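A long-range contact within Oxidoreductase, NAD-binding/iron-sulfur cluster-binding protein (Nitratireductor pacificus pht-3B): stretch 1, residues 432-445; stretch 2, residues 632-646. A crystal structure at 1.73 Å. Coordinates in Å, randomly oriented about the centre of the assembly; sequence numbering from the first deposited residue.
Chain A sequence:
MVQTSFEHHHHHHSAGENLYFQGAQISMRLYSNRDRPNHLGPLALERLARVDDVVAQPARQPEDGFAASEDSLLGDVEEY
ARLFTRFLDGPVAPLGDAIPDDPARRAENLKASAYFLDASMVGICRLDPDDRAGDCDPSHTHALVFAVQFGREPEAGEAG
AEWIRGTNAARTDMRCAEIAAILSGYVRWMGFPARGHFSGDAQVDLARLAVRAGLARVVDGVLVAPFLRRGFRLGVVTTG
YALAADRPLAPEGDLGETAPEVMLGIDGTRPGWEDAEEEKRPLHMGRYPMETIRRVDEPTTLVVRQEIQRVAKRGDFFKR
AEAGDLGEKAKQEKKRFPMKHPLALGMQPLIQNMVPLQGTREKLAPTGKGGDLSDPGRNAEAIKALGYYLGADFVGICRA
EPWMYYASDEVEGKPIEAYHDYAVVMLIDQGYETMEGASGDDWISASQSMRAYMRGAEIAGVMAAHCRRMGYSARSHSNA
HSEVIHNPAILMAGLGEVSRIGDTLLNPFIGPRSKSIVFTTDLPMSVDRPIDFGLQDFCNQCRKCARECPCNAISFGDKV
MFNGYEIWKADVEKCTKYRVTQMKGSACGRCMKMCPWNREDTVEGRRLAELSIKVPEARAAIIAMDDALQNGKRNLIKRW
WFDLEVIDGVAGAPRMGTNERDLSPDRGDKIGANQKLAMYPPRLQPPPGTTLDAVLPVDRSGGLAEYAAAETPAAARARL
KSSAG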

# COMPACT_ATOMS: atom_id res chain seq x y z
N TYR A 432 -6.14 -1.20 7.39
CA TYR A 432 -6.81 -1.95 8.42
C TYR A 432 -8.34 -1.99 8.26
O TYR A 432 -8.95 -3.06 8.35
CB TYR A 432 -6.43 -1.47 9.83
CG TYR A 432 -7.17 -2.24 10.93
CD1 TYR A 432 -6.83 -3.51 11.27
CD2 TYR A 432 -8.28 -1.69 11.55
CE1 TYR A 432 -7.47 -4.18 12.24
CE2 TYR A 432 -8.97 -2.40 12.48
CZ TYR A 432 -8.54 -3.63 12.86
OH TYR A 432 -9.27 -4.31 13.82
N GLU A 433 -8.94 -0.84 7.96
CA GLU A 433 -10.41 -0.73 8.12
C GLU A 433 -11.12 -1.43 6.95
O GLU A 433 -12.10 -2.13 7.20
CB GLU A 433 -10.85 0.72 8.18
CG GLU A 433 -10.64 1.30 9.60
CD GLU A 433 -9.17 1.70 9.96
OE1 GLU A 433 -8.88 2.05 11.18
OE2 GLU A 433 -8.29 1.63 9.01
N THR A 434 -10.55 -1.38 5.76
CA THR A 434 -11.10 -2.13 4.67
C THR A 434 -10.97 -3.65 4.91
O THR A 434 -11.90 -4.42 4.73
CB THR A 434 -10.48 -1.75 3.34
OG1 THR A 434 -10.87 -0.42 3.01
CG2 THR A 434 -10.92 -2.65 2.22
N MET A 435 -9.81 -4.09 5.38
CA MET A 435 -9.61 -5.49 5.61
C MET A 435 -10.54 -6.02 6.69
O MET A 435 -10.87 -7.23 6.68
CB MET A 435 -8.11 -5.77 5.96
CG MET A 435 -7.60 -7.09 5.49
SD MET A 435 -5.73 -7.21 5.73
CE MET A 435 -5.12 -6.03 4.49
N GLU A 436 -10.95 -5.19 7.64
CA GLU A 436 -11.87 -5.61 8.67
C GLU A 436 -13.23 -6.05 8.11
O GLU A 436 -13.83 -6.92 8.65
CB GLU A 436 -12.10 -4.47 9.70
CG GLU A 436 -11.11 -4.49 10.87
CD GLU A 436 -10.95 -5.90 11.57
OE1 GLU A 436 -9.93 -6.65 11.32
OE2 GLU A 436 -11.88 -6.30 12.35
N GLY A 437 -13.71 -5.37 7.08
CA GLY A 437 -14.97 -5.69 6.45
C GLY A 437 -14.92 -6.93 5.56
O GLY A 437 -15.94 -7.47 5.22
N ALA A 438 -13.71 -7.37 5.17
CA ALA A 438 -13.45 -8.28 4.05
C ALA A 438 -13.24 -9.67 4.57
O ALA A 438 -12.90 -9.88 5.70
CB ALA A 438 -12.21 -7.84 3.30
N SER A 439 -13.45 -10.62 3.70
CA SER A 439 -13.13 -12.02 3.96
C SER A 439 -11.58 -12.26 3.85
O SER A 439 -11.07 -13.25 4.35
CB SER A 439 -13.85 -12.92 2.93
OG SER A 439 -13.59 -14.27 3.25
N GLY A 440 -10.88 -11.36 3.17
CA GLY A 440 -9.51 -11.61 2.76
C GLY A 440 -9.32 -12.15 1.38
O GLY A 440 -8.34 -11.81 0.73
N ASP A 441 -10.28 -13.00 0.92
CA ASP A 441 -10.29 -13.52 -0.45
C ASP A 441 -11.60 -13.18 -1.21
O ASP A 441 -12.02 -13.93 -2.08
CB ASP A 441 -10.06 -14.97 -0.42
CG ASP A 441 -11.08 -15.69 0.50
OD1 ASP A 441 -11.86 -15.01 1.22
OD2 ASP A 441 -11.02 -16.92 0.56
N ASP A 442 -12.18 -12.01 -0.96
CA ASP A 442 -13.37 -11.60 -1.69
C ASP A 442 -13.07 -10.62 -2.75
O ASP A 442 -11.95 -10.58 -3.23
CB ASP A 442 -14.43 -11.09 -0.68
CG ASP A 442 -13.95 -9.86 0.14
OD1 ASP A 442 -13.10 -9.11 -0.34
OD2 ASP A 442 -14.50 -9.65 1.26
N TRP A 443 -14.05 -9.80 -3.16
CA TRP A 443 -13.93 -8.96 -4.36
C TRP A 443 -13.04 -7.76 -4.22
O TRP A 443 -12.61 -7.22 -5.22
CB TRP A 443 -15.37 -8.57 -4.95
CG TRP A 443 -16.01 -9.82 -5.34
CD1 TRP A 443 -16.94 -10.53 -4.67
CD2 TRP A 443 -15.62 -10.62 -6.46
NE1 TRP A 443 -17.17 -11.72 -5.33
CE2 TRP A 443 -16.35 -11.81 -6.41
CE3 TRP A 443 -14.75 -10.44 -7.51
CZ2 TRP A 443 -16.21 -12.83 -7.40
CZ3 TRP A 443 -14.61 -11.43 -8.50
CH2 TRP A 443 -15.35 -12.61 -8.43
N ILE A 444 -12.68 -7.39 -3.01
CA ILE A 444 -11.83 -6.21 -2.81
C ILE A 444 -10.34 -6.56 -2.60
O ILE A 444 -9.51 -5.70 -2.49
CB ILE A 444 -12.38 -5.37 -1.66
CG1 ILE A 444 -11.92 -3.88 -1.75
CG2 ILE A 444 -12.01 -5.92 -0.30
CD1 ILE A 444 -12.33 -3.24 -3.03
N SER A 445 -10.03 -7.84 -2.45
CA SER A 445 -8.70 -8.26 -2.00
C SER A 445 -7.58 -7.73 -2.92
O SER A 445 -6.68 -7.06 -2.46
CB SER A 445 -8.60 -9.77 -1.90
OG SER A 445 -7.30 -10.16 -1.55
N GLY A 632 -10.71 -11.01 13.83
CA GLY A 632 -10.77 -11.62 12.52
C GLY A 632 -12.18 -11.85 11.99
O GLY A 632 -12.35 -12.14 10.83
N LYS A 633 -13.18 -11.79 12.84
CA LYS A 633 -14.58 -11.78 12.38
C LYS A 633 -14.78 -10.61 11.40
O LYS A 633 -14.14 -9.57 11.52
CB LYS A 633 -15.51 -11.70 13.59
CG LYS A 633 -16.99 -11.77 13.24
CD LYS A 633 -18.02 -11.79 14.40
CE LYS A 633 -18.01 -13.12 15.14
NZ LYS A 633 -18.38 -14.33 14.34
N ARG A 634 -15.62 -10.79 10.38
CA ARG A 634 -15.92 -9.75 9.44
C ARG A 634 -16.81 -8.67 10.09
O ARG A 634 -17.83 -8.96 10.67
CB ARG A 634 -16.51 -10.28 8.16
CG ARG A 634 -15.57 -11.20 7.39
CD ARG A 634 -16.21 -11.95 6.21
NE ARG A 634 -17.30 -12.78 6.70
CZ ARG A 634 -18.59 -12.51 6.55
NH1 ARG A 634 -19.00 -11.54 5.76
NH2 ARG A 634 -19.47 -13.31 7.15
N ASN A 635 -16.39 -7.42 9.99
CA ASN A 635 -17.13 -6.29 10.50
C ASN A 635 -17.99 -5.70 9.37
O ASN A 635 -17.52 -4.98 8.53
CB ASN A 635 -16.16 -5.26 11.06
CG ASN A 635 -16.85 -4.04 11.65
OD1 ASN A 635 -18.07 -3.85 11.48
ND2 ASN A 635 -16.09 -3.18 12.30
N LEU A 636 -19.28 -6.00 9.38
CA LEU A 636 -20.18 -5.66 8.27
C LEU A 636 -20.31 -4.17 8.06
O LEU A 636 -20.50 -3.72 6.92
CB LEU A 636 -21.56 -6.38 8.41
N ILE A 637 -20.06 -3.36 9.08
CA ILE A 637 -20.08 -1.91 8.89
C ILE A 637 -19.00 -1.43 7.92
O ILE A 637 -19.16 -0.43 7.28
CB ILE A 637 -19.92 -1.20 10.25
CG1 ILE A 637 -21.25 -1.32 10.98
CG2 ILE A 637 -19.70 0.27 10.14
CD1 ILE A 637 -21.15 -1.36 12.50
N LYS A 638 -17.89 -2.15 7.87
CA LYS A 638 -16.75 -1.74 7.04
C LYS A 638 -16.80 -2.24 5.59
O LYS A 638 -15.86 -2.05 4.83
CB LYS A 638 -15.48 -2.17 7.71
CG LYS A 638 -15.25 -1.67 9.16
CD LYS A 638 -15.06 -0.18 9.17
CE LYS A 638 -14.61 0.26 10.52
NZ LYS A 638 -14.26 1.69 10.45
N ARG A 639 -17.84 -2.96 5.20
CA ARG A 639 -17.96 -3.47 3.87
C ARG A 639 -18.52 -2.41 2.94
O ARG A 639 -19.73 -2.36 2.69
CB ARG A 639 -18.79 -4.76 3.87
CG ARG A 639 -18.77 -5.49 2.53
CD ARG A 639 -19.22 -6.90 2.72
NE ARG A 639 -19.50 -7.59 1.48
CZ ARG A 639 -20.05 -8.82 1.47
NH1 ARG A 639 -20.30 -9.43 2.62
NH2 ARG A 639 -20.30 -9.47 0.34
N TRP A 640 -17.66 -1.54 2.43
CA TRP A 640 -18.14 -0.40 1.72
C TRP A 640 -18.18 -0.60 0.21
O TRP A 640 -18.71 0.27 -0.50
CB TRP A 640 -17.19 0.79 1.97
CG TRP A 640 -15.73 0.52 1.68
CD1 TRP A 640 -14.78 0.04 2.59
CD2 TRP A 640 -15.02 0.69 0.43
NE1 TRP A 640 -13.55 -0.10 1.98
CE2 TRP A 640 -13.66 0.29 0.67
CE3 TRP A 640 -15.40 1.09 -0.83
CZ2 TRP A 640 -12.72 0.30 -0.33
CZ3 TRP A 640 -14.50 1.07 -1.83
CH2 TRP A 640 -13.16 0.71 -1.58
N TRP A 641 -17.54 -1.66 -0.31
CA TRP A 641 -17.37 -1.85 -1.78
C TRP A 641 -18.53 -2.66 -2.35
O TRP A 641 -19.25 -3.37 -1.63
CB TRP A 641 -16.01 -2.57 -2.08
CG TRP A 641 -15.88 -3.92 -1.39
CD1 TRP A 641 -16.22 -5.15 -1.90
CD2 TRP A 641 -15.41 -4.15 -0.07
NE1 TRP A 641 -16.02 -6.11 -0.96
CE2 TRP A 641 -15.50 -5.52 0.17
CE3 TRP A 641 -14.89 -3.32 0.93
CZ2 TRP A 641 -15.17 -6.06 1.39
CZ3 TRP A 641 -14.57 -3.85 2.13
CH2 TRP A 641 -14.70 -5.22 2.36
N PHE A 642 -18.67 -2.57 -3.68
CA PHE A 642 -19.64 -3.37 -4.44
C PHE A 642 -19.03 -4.71 -4.84
O PHE A 642 -17.84 -4.78 -5.15
CB PHE A 642 -20.06 -2.63 -5.72
CG PHE A 642 -20.76 -1.31 -5.52
CD1 PHE A 642 -21.48 -1.04 -4.38
CD2 PHE A 642 -20.71 -0.36 -6.53
CE1 PHE A 642 -22.10 0.16 -4.20
CE2 PHE A 642 -21.35 0.84 -6.40
CZ PHE A 642 -22.05 1.09 -5.23
N ASP A 643 -19.83 -5.75 -4.81
CA ASP A 643 -19.43 -7.05 -5.32
C ASP A 643 -19.68 -7.13 -6.86
O ASP A 643 -20.76 -7.47 -7.30
CB ASP A 643 -20.22 -8.15 -4.63
CG ASP A 643 -19.79 -8.35 -3.22
OD1 ASP A 643 -18.67 -7.90 -2.82
OD2 ASP A 643 -20.55 -8.90 -2.48
N LEU A 644 -18.70 -6.70 -7.62
CA LEU A 644 -18.72 -6.62 -9.06
C LEU A 644 -17.54 -7.37 -9.62
O LEU A 644 -16.42 -7.19 -9.14
CB LEU A 644 -18.66 -5.16 -9.57
CG LEU A 644 -19.84 -4.27 -9.18
CD1 LEU A 644 -19.64 -2.82 -9.59
CD2 LEU A 644 -21.13 -4.84 -9.78
N GLU A 645 -17.80 -8.17 -10.65
CA GLU A 645 -16.79 -8.91 -11.39
C GLU A 645 -16.97 -8.52 -12.83
O GLU A 645 -18.04 -8.66 -13.38
CB GLU A 645 -16.99 -10.43 -11.18
CG GLU A 645 -16.10 -11.27 -12.04
CD GLU A 645 -16.28 -12.77 -11.84
OE1 GLU A 645 -17.28 -13.25 -11.24
OE2 GLU A 645 -15.36 -13.51 -12.29
N VAL A 646 -15.90 -8.04 -13.43
CA VAL A 646 -15.88 -7.77 -14.86
C VAL A 646 -15.56 -9.09 -15.62
O VAL A 646 -14.54 -9.77 -15.38
CB VAL A 646 -14.85 -6.73 -15.21
CG1 VAL A 646 -14.72 -6.56 -16.69
CG2 VAL A 646 -15.20 -5.42 -14.54
O HOH W 1 -13.33 -3.90 13.02
O HOH W 2 -11.42 -8.10 14.30
O HOH W 3 -17.46 -9.54 3.93
O HOH W 4 -16.75 -9.00 -1.32

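The helical start of the first stretch and the residues that follow pack against residues 632-646, a mostly irregular segment, burying 885 Å² in all. Approach is tightest at G437, whose CA lies 4.4 Å from the CA of K638. A CB on G437 would point toward the second stretch and fall 2.6 Å from K638 O, so the absence of a side chain permits this close backbone passage.

Two direct hydrogen bonds join the stretches. N635 N donates to E436 O (2.9 Å) with a linear N-H...O angle, and the indole NE1 of W640 donates to T434 OG1 (2.9 Å). Beside the first, G437 CA makes a CA-H...O contact with N635 O at 3.4 Å.

The apolar contacts centre on W641. I444 lies over one face of its indole, with CB 3.5 Å from the centroid of the five-membered ring and nearly on the ring normal, a CH-pi arrangement. A438 CB meets W641 CH2 at 3.7 Å.

Waters complete the polar network. Water 4 accepts from W641 NE1, and weakly from W443 N, while donating to D643 OD1, thereby satisfying the indole nitrogen. Water 1 bridges E436 OE2 and N635 ND2; water 3 donates to G437 O and accepts from R634 NH1.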